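Putative uncharacterized protein (Ustilago maydis, PDB 4GNX) probably serves as an OB-fold subunit of the heterotrimeric replication protein A, which binds single-stranded DNA. Local coordinates at residues Y90-G95 and M121-E126; I66-W71 and G109-V114; R15-A20 and L39-V44. One frame throughout, in Å; residues are numbered along the deposited sequence.

Overall arrangement
All three contacts are buried and reach the same curled sheet, but they join different elements to it. Contact 1 sets helix 117-135 against strand 90-100, contact 2 brings strand 65-71 close to strand 110-113, and contact 3 fixes helix 14-19 to strand 38-50. Strand 90-100 is a common neighbour, pairing with both 38-50 and 110-113. Chemistry follows position: contact 3 lies nearest the centre of the chain and is purely apolar, contact 2 mixes apolar and amide groups beside bound DNA, and contact 1 is polar and charged, between the barrel and a helix that also meets other subunits. T40 of 39-44 hydrogen-bonds R92, tying contact 3 to contact 1.

Contact 1: Y90-G95 and M121-E126; sequences YVRVLG and MFHRLE. With nucleotides of chain G.
R92 reaches from strand 90-100 to helix 117-135, where its NH2 meets the side chains of both H123 and E126. It has the most surface buried in this contact, followed by H123. The long chain leaves its strand with CG anti to the backbone N (chi1 -170°) and then bends at the next two torsions, which turns the guanidinium to the helix although the strand itself stays well away: the CA atoms of R92 and H123 are 9.3 Å apart. R92 NH2 makes a long salt bridge of 3.7 Å to E126 OE2. That oxygen sits at the edge of the guanidinium, in its plane, while the carboxylate as a whole stands nearly upright to it, 81° between the planes. One turn back along the helix, H123 ND1 is 3.7 Å from the same R92 NH2, with the imidazole tilted 69° from the guanidinium. The other ring nitrogen, NE2, hydrogen-bonds the carbonyl of V12, which holds the imidazole in place.

Arginine suits this position because it can serve several partners at once. NE hydrogen-bonds T40 on strand 38-50, and NH1 forms a salt bridge to E119, a helix residue that is its stronger acidic partner. F122 and L125 of the same helix pack on neighbouring subunits, consistent with the three-helix bundle that joins the subunits of replication protein A. Further along the strand, L94 CD2 lies 3.6 Å from the methyl C7 of DT21 of chain G.

The arginine charge would be expected to favour the deprotonated carboxylates of E119 and E126, which in turn offset it. H123 NE2 must carry a proton to donate to V12 O, and the nearby guanidinium would probably disfavour a second proton on ND1.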
loop_
_atom_site.group_PDB
_atom_site.type_symbol
_atom_site.label_atom_id
_atom_site.label_comp_id
_atom_site.label_asym_id
_atom_site.label_seq_id
_atom_site.Cartn_x
_atom_site.Cartn_y
_atom_site.Cartn_z
ATOM N N TYR B 90 -7.609 7.141 22.282
ATOM C CA TYR B 90 -7.114 6.102 21.390
ATOM C C TYR B 90 -5.648 5.753 21.635
ATOM O O TYR B 90 -4.829 6.617 21.966
ATOM C CB TYR B 90 -7.357 6.452 19.939
ATOM C CG TYR B 90 -8.720 6.011 19.448
ATOM C CD1 TYR B 90 -9.771 6.906 19.380
ATOM C CD2 TYR B 90 -8.953 4.686 19.039
ATOM C CE1 TYR B 90 -11.007 6.509 18.919
ATOM C CE2 TYR B 90 -10.192 4.280 18.572
ATOM C CZ TYR B 90 -11.218 5.191 18.530
ATOM O OH TYR B 90 -12.469 4.821 18.097
ATOM N N VAL B 91 -5.330 4.470 21.500
ATOM C CA VAL B 91 -3.967 4.000 21.683
ATOM C C VAL B 91 -3.615 2.881 20.713
ATOM O O VAL B 91 -4.493 2.090 20.297
ATOM C CB VAL B 91 -3.743 3.439 23.080
ATOM C CG1 VAL B 91 -4.025 4.488 24.140
ATOM C CG2 VAL B 91 -4.613 2.212 23.273
ATOM N N ARG B 92 -2.325 2.827 20.371
ATOM C CA ARG B 92 -1.753 1.743 19.572
ATOM C C ARG B 92 -1.243 0.718 20.588
ATOM O O ARG B 92 -0.499 1.057 21.513
ATOM C CB ARG B 92 -0.638 2.306 18.648
ATOM C CG ARG B 92 -0.012 1.436 17.537
ATOM C CD ARG B 92 -0.768 0.167 17.235
ATOM N NE ARG B 92 -0.921 -0.281 15.830
ATOM C CZ ARG B 92 -1.285 0.471 14.798
ATOM N NH1 ARG B 92 -1.436 1.769 14.963
ATOM N NH2 ARG B 92 -1.484 -0.077 13.596
ATOM N N VAL B 93 -1.670 -0.526 20.440
ATOM C CA VAL B 93 -1.250 -1.569 21.366
ATOM C C VAL B 93 -0.373 -2.576 20.649
ATOM O O VAL B 93 -0.734 -3.060 19.586
ATOM C CB VAL B 93 -2.466 -2.298 21.978
ATOM C CG1 VAL B 93 -2.028 -3.494 22.829
ATOM C CG2 VAL B 93 -3.300 -1.321 22.805
ATOM N N LEU B 94 0.782 -2.873 21.220
ATOM C CA LEU B 94 1.610 -3.968 20.739
ATOM C C LEU B 94 1.709 -5.010 21.857
ATOM O O LEU B 94 1.962 -4.648 23.013
ATOM C CB LEU B 94 2.987 -3.433 20.361
ATOM C CG LEU B 94 3.790 -4.349 19.450
ATOM C CD1 LEU B 94 4.602 -3.564 18.437
ATOM C CD2 LEU B 94 4.700 -5.207 20.292
ATOM N N GLY B 95 1.518 -6.292 21.558
ATOM C CA GLY B 95 1.463 -7.277 22.653
ATOM C C GLY B 95 1.450 -8.729 22.238
ATOM O O GLY B 95 1.539 -9.019 21.071
ATOM N N MET B 121 -8.226 4.704 11.407
ATOM C CA MET B 121 -8.807 4.266 10.158
ATOM C C MET B 121 -7.864 3.342 9.426
ATOM O O MET B 121 -8.263 2.281 8.975
ATOM C CB MET B 121 -9.206 5.467 9.309
ATOM C CG MET B 121 -10.208 6.362 10.022
ATOM S SD MET B 121 -11.792 5.518 10.232
ATOM C CE MET B 121 -11.803 4.942 11.928
ATOM N N PHE B 122 -6.603 3.737 9.321
ATOM C CA PHE B 122 -5.573 2.924 8.660
ATOM C C PHE B 122 -5.523 1.546 9.259
ATOM O O PHE B 122 -5.409 0.548 8.557
ATOM C CB PHE B 122 -4.215 3.585 8.841
ATOM C CG PHE B 122 -3.059 2.701 8.502
ATOM C CD1 PHE B 122 -2.553 2.659 7.196
ATOM C CD2 PHE B 122 -2.450 1.939 9.481
ATOM C CE1 PHE B 122 -1.474 1.855 6.878
ATOM C CE2 PHE B 122 -1.369 1.139 9.159
ATOM C CZ PHE B 122 -0.886 1.096 7.860
ATOM N N HIS B 123 -5.629 1.490 10.576
ATOM C CA HIS B 123 -5.590 0.197 11.233
ATOM C C HIS B 123 -6.693 -0.806 10.885
ATOM O O HIS B 123 -6.420 -2.018 10.810
ATOM C CB HIS B 123 -5.501 0.332 12.732
ATOM C CG HIS B 123 -5.555 -0.981 13.393
ATOM N ND1 HIS B 123 -4.625 -1.932 13.143
ATOM C CD2 HIS B 123 -6.503 -1.555 14.216
ATOM C CE1 HIS B 123 -4.935 -3.053 13.830
ATOM N NE2 HIS B 123 -6.080 -2.824 14.488
ATOM N N ARG B 124 -7.939 -0.345 10.715
ATOM C CA ARG B 124 -9.002 -1.263 10.349
ATOM C C ARG B 124 -8.698 -1.895 9.000
ATOM O O ARG B 124 -8.898 -3.108 8.793
ATOM C CB ARG B 124 -10.332 -0.551 10.278
ATOM C CG ARG B 124 -10.924 -0.241 11.635
ATOM C CD ARG B 124 -12.399 0.046 11.529
ATOM N NE ARG B 124 -13.031 -0.180 12.827
ATOM C CZ ARG B 124 -14.328 -0.412 13.017
ATOM N NH1 ARG B 124 -15.163 -0.464 11.988
ATOM N NH2 ARG B 124 -14.778 -0.600 14.251
ATOM N N LEU B 125 -8.176 -1.074 8.092
ATOM C CA LEU B 125 -7.870 -1.522 6.742
ATOM C C LEU B 125 -6.722 -2.499 6.749
ATOM O O LEU B 125 -6.651 -3.409 5.924
ATOM C CB LEU B 125 -7.571 -0.338 5.830
ATOM C CG LEU B 125 -8.735 0.645 5.642
ATOM C CD1 LEU B 125 -8.335 1.823 4.770
ATOM C CD2 LEU B 125 -9.962 -0.039 5.053
ATOM N N GLU B 126 -5.812 -2.321 7.690
ATOM C CA GLU B 126 -4.634 -3.146 7.706
ATOM C C GLU B 126 -5.046 -4.541 8.131
ATOM O O GLU B 126 -4.562 -5.527 7.580
ATOM C CB GLU B 126 -3.596 -2.548 8.642
ATOM C CG GLU B 126 -2.166 -2.825 8.200
ATOM C CD GLU B 126 -1.108 -2.340 9.185
ATOM O OE1 GLU B 126 0.090 -2.424 8.788
ATOM O OE2 GLU B 126 -1.467 -1.892 10.327
ATOM P P DT G 21 9.843 -5.397 25.819
ATOM O OP1 DT G 21 10.005 -3.983 25.388
ATOM O OP2 DT G 21 10.902 -6.036 26.643
ATOM O "O5'" DT G 21 8.473 -5.482 26.627
ATOM C "C5'" DT G 21 8.422 -5.213 28.044
ATOM C "C4'" DT G 21 7.745 -6.349 28.777
ATOM O "O4'" DT G 21 6.560 -6.773 28.061
ATOM C "C3'" DT G 21 8.609 -7.596 28.988
ATOM O "O3'" DT G 21 8.661 -7.969 30.379
ATOM C "C2'" DT G 21 8.005 -8.639 28.055
ATOM C "C1'" DT G 21 6.575 -8.169 27.809
ATOM N N1 DT G 21 6.064 -8.383 26.432
ATOM C C2 DT G 21 5.173 -9.410 26.203
ATOM O O2 DT G 21 4.793 -10.172 27.078
ATOM N N3 DT G 21 4.749 -9.519 24.900
ATOM C C4 DT G 21 5.112 -8.718 23.831
ATOM O O4 DT G 21 4.648 -8.938 22.716
ATOM C C5 DT G 21 6.042 -7.656 24.146
ATOM C C7 DT G 21 6.493 -6.738 23.054
ATOM C C6 DT G 21 6.462 -7.542 25.413
#

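Contact 2: I66-W71 and G109-V114; sequences IEVRQW and GHMRPV. With nucleotides of chain G.
Q70 and G109 mark the closest approach of the two backbones, with CA atoms 5.6 Å apart. Before the corner that the chain turns at G109, strand 103-108 pairs with both strand 65-71, in parallel, and strand 90-100, which closes the OB-fold barrel; beyond it, strand 110-113 stays with 90-100 and parts from 65-71.

Along 66-71 the side chains alternate. V68 and Q70 are directed at the other segment, R69 away from it. V68 and M111 meet tip to tip, with M111 CE 4.1 Å from V68 CG1 and its sulfur about as near V68 CG2. The slender, extended methionine reaches across as the backbones separate, and the branched valine offers two methyls to its end; V91, V93 and Y57 also pack on M111. Q70 places CG between the backbone N and the carbonyl carbon (chi1 82°) and is then extended, which brings NE2 to 3.2 Å from G109 O. The other end of the amide is held, as OE1 hydrogen-bonds the hydroxyl of Y57.

The DNA of chain G lies along this corner. G109, with no side chain, lets its CA approach O4' of DT21 to 3.6 Å. H110, turned away from strand 65-71, brings NE2 to 3.0 Å from OP1 of DT21, and its ring stacks on H393 of a neighbouring subunit. R69 offers a guanidinium face to O2 of DT25, which lies 3.7 Å above the plane. W71 offers a ring face to the phosphate oxygen OP1 of DT23 and also packs on a thymine base.

The chemistry is therefore divided: apolar tips pack inside the barrel, while imidazole, guanidinium and indole groups meet sugar, phosphate and base, as expected of a single-strand binding surface.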
loop_
_atom_site.group_PDB
_atom_site.type_symbol
_atom_site.label_atom_id
_atom_site.label_comp_id
_atom_site.label_asym_id
_atom_site.label_seq_id
_atom_site.Cartn_x
_atom_site.Cartn_y
_atom_site.Cartn_z
ATOM N N ILE B 66 -11.331 -5.994 25.510
ATOM C CA ILE B 66 -10.352 -6.907 26.074
ATOM C C ILE B 66 -9.465 -6.184 27.069
ATOM O O ILE B 66 -9.381 -4.955 27.027
ATOM C CB ILE B 66 -9.514 -7.618 24.992
ATOM C CG1 ILE B 66 -8.784 -8.803 25.606
ATOM C CG2 ILE B 66 -8.552 -6.641 24.323
ATOM C CD1 ILE B 66 -8.247 -9.768 24.582
ATOM N N GLU B 67 -8.862 -6.953 27.984
ATOM C CA GLU B 67 -7.892 -6.434 28.931
ATOM C C GLU B 67 -6.523 -6.490 28.328
ATOM O O GLU B 67 -6.140 -7.495 27.741
ATOM C CB GLU B 67 -7.857 -7.249 30.211
ATOM C CG GLU B 67 -8.517 -6.573 31.387
ATOM C CD GLU B 67 -9.973 -6.978 31.525
ATOM O OE1 GLU B 67 -10.237 -8.079 32.086
ATOM O OE2 GLU B 67 -10.850 -6.192 31.081
ATOM N N VAL B 68 -5.789 -5.398 28.469
ATOM C CA VAL B 68 -4.359 -5.413 28.199
ATOM C C VAL B 68 -3.571 -4.975 29.433
ATOM O O VAL B 68 -3.767 -3.876 29.954
ATOM C CB VAL B 68 -3.978 -4.649 26.899
ATOM C CG1 VAL B 68 -5.112 -3.745 26.418
ATOM C CG2 VAL B 68 -2.645 -3.919 27.049
ATOM N N ARG B 69 -2.725 -5.864 29.938
ATOM C CA ARG B 69 -1.911 -5.498 31.067
ATOM C C ARG B 69 -0.471 -5.366 30.645
ATOM O O ARG B 69 0.056 -6.212 29.908
ATOM C CB ARG B 69 -2.090 -6.447 32.240
ATOM C CG ARG B 69 -2.021 -7.917 31.913
ATOM C CD ARG B 69 -2.278 -8.737 33.175
ATOM N NE ARG B 69 -3.588 -8.459 33.772
ATOM C CZ ARG B 69 -4.746 -8.912 33.294
ATOM N NH1 ARG B 69 -4.776 -9.670 32.203
ATOM N NH2 ARG B 69 -5.881 -8.598 33.905
ATOM N N GLN B 70 0.133 -4.261 31.080
ATOM C CA GLN B 70 1.524 -3.988 30.788
ATOM C C GLN B 70 2.291 -3.942 32.084
ATOM O O GLN B 70 1.759 -3.545 33.121
ATOM C CB GLN B 70 1.700 -2.715 29.951
ATOM C CG GLN B 70 1.685 -1.401 30.701
ATOM C CD GLN B 70 2.068 -0.230 29.815
ATOM O OE1 GLN B 70 1.697 0.923 30.090
ATOM N NE2 GLN B 70 2.815 -0.514 28.738
ATOM N N TRP B 71 3.548 -4.354 32.020
ATOM C CA TRP B 71 4.298 -4.686 33.224
ATOM C C TRP B 71 5.244 -3.609 33.648
ATOM O O TRP B 71 5.852 -2.931 32.824
ATOM C CB TRP B 71 4.965 -6.050 33.054
ATOM C CG TRP B 71 3.918 -7.103 32.749
ATOM C CD1 TRP B 71 3.379 -7.447 31.499
ATOM C CD2 TRP B 71 3.190 -7.932 33.714
ATOM N NE1 TRP B 71 2.416 -8.420 31.626
ATOM C CE2 TRP B 71 2.253 -8.758 32.926
ATOM C CE3 TRP B 71 3.222 -8.080 35.099
ATOM C CZ2 TRP B 71 1.408 -9.676 33.524
ATOM C CZ3 TRP B 71 2.360 -9.009 35.690
ATOM C CH2 TRP B 71 1.479 -9.790 34.921
ATOM N N GLY B 109 3.927 -4.700 26.068
ATOM C CA GLY B 109 5.088 -3.941 26.492
ATOM C C GLY B 109 4.899 -2.504 26.082
ATOM O O GLY B 109 5.190 -1.580 26.835
ATOM N N HIS B 110 4.395 -2.309 24.875
ATOM C CA HIS B 110 4.315 -0.970 24.351
ATOM C C HIS B 110 2.899 -0.536 24.113
ATOM O O HIS B 110 2.054 -1.302 23.606
ATOM C CB HIS B 110 5.161 -0.858 23.094
ATOM C CG HIS B 110 6.524 -1.512 23.209
ATOM N ND1 HIS B 110 7.622 -0.842 23.632
ATOM C CD2 HIS B 110 6.941 -2.820 22.937
ATOM C CE1 HIS B 110 8.685 -1.676 23.627
ATOM N NE2 HIS B 110 8.266 -2.885 23.201
ATOM N N MET B 111 2.622 0.705 24.493
ATOM C CA MET B 111 1.286 1.238 24.360
ATOM C C MET B 111 1.365 2.733 24.218
ATOM O O MET B 111 1.748 3.425 25.146
ATOM C CB MET B 111 0.468 0.878 25.587
ATOM C CG MET B 111 -0.909 0.352 25.256
ATOM S SD MET B 111 -1.907 0.153 26.743
ATOM C CE MET B 111 -3.521 -0.034 25.988
ATOM N N ARG B 112 0.996 3.239 23.055
ATOM C CA ARG B 112 1.175 4.652 22.764
ATOM C C ARG B 112 -0.099 5.397 22.306
ATOM O O ARG B 112 -0.880 4.888 21.491
ATOM C CB ARG B 112 2.279 4.775 21.730
ATOM C CG ARG B 112 2.118 5.938 20.781
ATOM C CD ARG B 112 2.864 5.673 19.494
ATOM N NE ARG B 112 2.051 4.941 18.539
ATOM C CZ ARG B 112 2.443 4.694 17.301
ATOM N NH1 ARG B 112 3.630 5.122 16.897
ATOM N NH2 ARG B 112 1.667 4.027 16.470
ATOM N N PRO B 113 -0.327 6.596 22.848
ATOM C CA PRO B 113 -1.362 7.477 22.350
ATOM C C PRO B 113 -1.273 7.633 20.856
ATOM O O PRO B 113 -0.288 8.160 20.355
ATOM C CB PRO B 113 -1.016 8.804 22.993
ATOM C CG PRO B 113 -0.381 8.431 24.275
ATOM C CD PRO B 113 0.156 7.033 24.159
ATOM N N VAL B 114 -2.308 7.182 20.168
ATOM C CA VAL B 114 -2.465 7.381 18.739
ATOM C C VAL B 114 -2.095 8.789 18.200
ATOM O O VAL B 114 -2.438 9.822 18.796
ATOM C CB VAL B 114 -3.883 6.980 18.312
ATOM C CG1 VAL B 114 -4.226 7.518 16.931
ATOM C CG2 VAL B 114 -3.990 5.465 18.318
ATOM P P DT G 21 9.843 -5.397 25.819
ATOM O OP1 DT G 21 10.005 -3.983 25.388
ATOM O OP2 DT G 21 10.902 -6.036 26.643
ATOM O "O5'" DT G 21 8.473 -5.482 26.627
ATOM C "C5'" DT G 21 8.422 -5.213 28.044
ATOM C "C4'" DT G 21 7.745 -6.349 28.777
ATOM O "O4'" DT G 21 6.560 -6.773 28.061
ATOM C "C3'" DT G 21 8.609 -7.596 28.988
ATOM O "O3'" DT G 21 8.661 -7.969 30.379
ATOM C "C2'" DT G 21 8.005 -8.639 28.055
ATOM C "C1'" DT G 21 6.575 -8.169 27.809
ATOM N N1 DT G 21 6.064 -8.383 26.432
ATOM C C2 DT G 21 5.173 -9.410 26.203
ATOM O O2 DT G 21 4.793 -10.172 27.078
ATOM N N3 DT G 21 4.749 -9.519 24.900
ATOM C C4 DT G 21 5.112 -8.718 23.831
ATOM O O4 DT G 21 4.648 -8.938 22.716
ATOM C C5 DT G 21 6.042 -7.656 24.146
ATOM C C7 DT G 21 6.493 -6.738 23.054
ATOM C C6 DT G 21 6.462 -7.542 25.413
ATOM P P DT G 23 6.991 -10.427 35.404
ATOM O OP1 DT G 23 6.106 -9.675 34.471
ATOM O OP2 DT G 23 7.981 -9.685 36.228
ATOM O "O5'" DT G 23 6.062 -11.254 36.401
ATOM C "C5'" DT G 23 4.626 -11.129 36.375
ATOM C "C4'" DT G 23 3.974 -12.480 36.551
ATOM O "O4'" DT G 23 4.180 -13.263 35.355
ATOM C "C3'" DT G 23 4.539 -13.309 37.703
ATOM O "O3'" DT G 23 3.691 -13.161 38.851
ATOM C "C2'" DT G 23 4.493 -14.739 37.191
ATOM C "C1'" DT G 23 4.441 -14.625 35.668
ATOM N N1 DT G 23 5.679 -15.020 34.964
ATOM C C2 DT G 23 5.682 -15.012 33.587
ATOM O O2 DT G 23 4.708 -14.704 32.918
ATOM N N3 DT G 23 6.875 -15.383 33.015
ATOM C C4 DT G 23 8.036 -15.752 33.668
ATOM O O4 DT G 23 9.031 -16.063 33.019
ATOM C C5 DT G 23 7.961 -15.736 35.113
ATOM C C7 DT G 23 9.169 -16.120 35.908
ATOM C C6 DT G 23 6.803 -15.376 35.680
ATOM P P DT G 25 -2.348 -10.861 41.055
ATOM O OP1 DT G 25 -1.316 -9.807 40.880
ATOM O OP2 DT G 25 -3.085 -10.958 42.342
ATOM O "O5'" DT G 25 -3.415 -10.646 39.890
ATOM C "C5'" DT G 25 -4.774 -11.116 39.996
ATOM C "C4'" DT G 25 -5.348 -11.266 38.608
ATOM O "O4'" DT G 25 -4.357 -11.881 37.762
ATOM C "C3'" DT G 25 -6.578 -12.165 38.501
ATOM O "O3'" DT G 25 -7.781 -11.387 38.565
ATOM C "C2'" DT G 25 -6.437 -12.809 37.128
ATOM C "C1'" DT G 25 -5.020 -12.463 36.658
ATOM N N1 DT G 25 -4.203 -13.605 36.177
ATOM C C2 DT G 25 -3.312 -13.377 35.149
ATOM O O2 DT G 25 -3.155 -12.283 34.631
ATOM N N3 DT G 25 -2.607 -14.488 34.749
ATOM C C4 DT G 25 -2.702 -15.770 35.260
ATOM O O4 DT G 25 -2.007 -16.668 34.793
ATOM C C5 DT G 25 -3.658 -15.937 36.330
ATOM C C7 DT G 25 -3.826 -17.289 36.946
ATOM C C6 DT G 25 -4.350 -14.860 36.730
#

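Contact 3: R15-A20 and L39-V44; sequences RQILNA and LTFVAV
A single methyl of I17, CD1, rests against L39 and F41 together. It lies 3.9 Å from L39 CD1 and equally 3.9 Å from F41 CE2, and I17 meets both side chains at about a right angle. The approach to the F41 ring is oblique, nearest the CE2 and CD2 atoms. With CG1 anti to the carbonyl carbon (chi1 -58°) and the chain extended beyond it, isoleucine projects this methyl well forward from the helix, far enough to bridge the 9.1 Å between the CA atoms of I17 and L39.

L39 and F41 are two residues apart on strand 38-50 and so emerge from the same face of the sheet. Both set CG between the backbone N and the carbonyl carbon, with chi1 near 60-67°, so the two side chains lean alike. L39 CD1 lies at the edge of the F41 ring, in its plane and 3.6 Å from F41 CD2; the I17 methyl thus meets two side chains that already touch each other. CB of A43, the next residue on that face, also lies at the ring edge. T40, between L39 and F41 in sequence, points to the other side, where its hydroxyl hydrogen-bonds V93 O.

This face is the interior of the OB-fold barrel. Helix 14-19 packs against it with I17, which also touches L97 and I106 from strands 90-100 and 103-108, and I17 CG2 is 3.9 Å from CD1 of I66. Branched aliphatic groups and a phenyl ring suit such a place, being bulky and without polar atoms to satisfy.

A20 leaves the helical conformation, and its carbonyl accepts a hydrogen bond from R104, which also makes a weak one to I17 O.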
loop_
_atom_site.group_PDB
_atom_site.type_symbol
_atom_site.label_atom_id
_atom_site.label_comp_id
_atom_site.label_asym_id
_atom_site.label_seq_id
_atom_site.Cartn_x
_atom_site.Cartn_y
_atom_site.Cartn_z
ATOM N N ARG B 15 -12.192 -8.357 17.909
ATOM C CA ARG B 15 -13.068 -9.480 17.555
ATOM C C ARG B 15 -12.314 -10.720 17.089
ATOM O O ARG B 15 -12.650 -11.859 17.496
ATOM C CB ARG B 15 -14.030 -9.099 16.463
ATOM C CG ARG B 15 -15.193 -10.063 16.322
ATOM C CD ARG B 15 -16.331 -9.550 17.188
ATOM N NE ARG B 15 -16.540 -10.338 18.399
ATOM C CZ ARG B 15 -17.145 -9.908 19.499
ATOM N NH1 ARG B 15 -17.596 -8.660 19.600
ATOM N NH2 ARG B 15 -17.279 -10.738 20.517
ATOM N N GLN B 16 -11.314 -10.502 16.222
ATOM C CA GLN B 16 -10.455 -11.593 15.758
ATOM C C GLN B 16 -9.694 -12.186 16.916
ATOM O O GLN B 16 -9.625 -13.416 17.049
ATOM C CB GLN B 16 -9.481 -11.149 14.693
ATOM C CG GLN B 16 -10.069 -10.928 13.307
ATOM C CD GLN B 16 -9.073 -10.212 12.406
ATOM O OE1 GLN B 16 -8.546 -9.128 12.757
ATOM N NE2 GLN B 16 -8.775 -10.822 11.263
ATOM N N ILE B 17 -9.155 -11.336 17.784
ATOM C CA ILE B 17 -8.556 -11.867 19.008
ATOM C C ILE B 17 -9.545 -12.796 19.708
ATOM O O ILE B 17 -9.204 -13.928 20.015
ATOM C CB ILE B 17 -8.055 -10.765 19.947
ATOM C CG1 ILE B 17 -7.029 -9.898 19.211
ATOM C CG2 ILE B 17 -7.427 -11.376 21.178
ATOM C CD1 ILE B 17 -6.664 -8.636 19.938
ATOM N N LEU B 18 -10.782 -12.342 19.893
ATOM C CA LEU B 18 -11.801 -13.142 20.567
ATOM C C LEU B 18 -12.231 -14.404 19.812
ATOM O O LEU B 18 -12.725 -15.369 20.425
ATOM C CB LEU B 18 -13.033 -12.278 20.873
ATOM C CG LEU B 18 -12.850 -11.112 21.859
ATOM C CD1 LEU B 18 -14.074 -10.208 21.891
ATOM C CD2 LEU B 18 -12.498 -11.578 23.263
ATOM N N ASN B 19 -12.077 -14.402 18.489
ATOM C CA ASN B 19 -12.493 -15.569 17.733
ATOM C C ASN B 19 -11.377 -16.512 17.424
ATOM O O ASN B 19 -11.612 -17.543 16.809
ATOM C CB ASN B 19 -13.181 -15.163 16.450
ATOM C CG ASN B 19 -14.553 -14.621 16.696
ATOM O OD1 ASN B 19 -15.241 -15.044 17.629
ATOM N ND2 ASN B 19 -14.963 -13.672 15.879
ATOM N N ALA B 20 -10.162 -16.170 17.848
ATOM C CA ALA B 20 -9.006 -17.034 17.633
ATOM C C ALA B 20 -9.216 -18.351 18.370
ATOM O O ALA B 20 -9.787 -18.385 19.455
ATOM C CB ALA B 20 -7.738 -16.347 18.092
ATOM N N LEU B 39 0.939 -9.331 18.070
ATOM C CA LEU B 39 -0.149 -8.698 17.348
ATOM C C LEU B 39 -0.236 -7.225 17.717
ATOM O O LEU B 39 0.305 -6.799 18.733
ATOM C CB LEU B 39 -1.464 -9.386 17.694
ATOM C CG LEU B 39 -1.928 -9.404 19.168
ATOM C CD1 LEU B 39 -2.775 -8.181 19.515
ATOM C CD2 LEU B 39 -2.732 -10.658 19.454
ATOM N N THR B 40 -0.944 -6.458 16.902
ATOM C CA THR B 40 -1.131 -5.051 17.181
ATOM C C THR B 40 -2.522 -4.534 16.828
ATOM O O THR B 40 -3.179 -5.012 15.897
ATOM C CB THR B 40 -0.102 -4.182 16.449
ATOM O OG1 THR B 40 -0.365 -2.810 16.771
ATOM C CG2 THR B 40 -0.164 -4.381 14.909
ATOM N N PHE B 41 -2.959 -3.526 17.559
ATOM C CA PHE B 41 -4.277 -2.956 17.314
ATOM C C PHE B 41 -4.461 -1.595 17.980
ATOM O O PHE B 41 -3.654 -1.171 18.828
ATOM C CB PHE B 41 -5.384 -3.932 17.746
ATOM C CG PHE B 41 -5.453 -4.160 19.219
ATOM C CD1 PHE B 41 -6.273 -3.367 20.019
ATOM C CD2 PHE B 41 -4.728 -5.181 19.808
ATOM C CE1 PHE B 41 -6.354 -3.575 21.382
ATOM C CE2 PHE B 41 -4.805 -5.391 21.185
ATOM C CZ PHE B 41 -5.616 -4.583 21.972
ATOM N N VAL B 42 -5.532 -0.916 17.593
ATOM C CA VAL B 42 -5.806 0.433 18.069
ATOM C C VAL B 42 -7.154 0.385 18.751
ATOM O O VAL B 42 -8.057 -0.295 18.291
ATOM C CB VAL B 42 -5.838 1.417 16.903
ATOM C CG1 VAL B 42 -6.312 2.778 17.369
ATOM C CG2 VAL B 42 -4.459 1.525 16.258
ATOM N N ALA B 43 -7.290 1.080 19.869
ATOM C CA ALA B 43 -8.475 0.934 20.709
ATOM C C ALA B 43 -8.557 2.106 21.664
ATOM O O ALA B 43 -7.603 2.894 21.769
ATOM C CB ALA B 43 -8.407 -0.358 21.494
ATOM N N VAL B 44 -9.694 2.196 22.362
ATOM C CA VAL B 44 -9.934 3.248 23.337
ATOM C C VAL B 44 -9.910 2.693 24.758
ATOM O O VAL B 44 -10.561 1.677 25.063
ATOM C CB VAL B 44 -11.263 3.959 23.077
ATOM C CG1 VAL B 44 -11.467 5.116 24.054
ATOM C CG2 VAL B 44 -11.275 4.488 21.664
#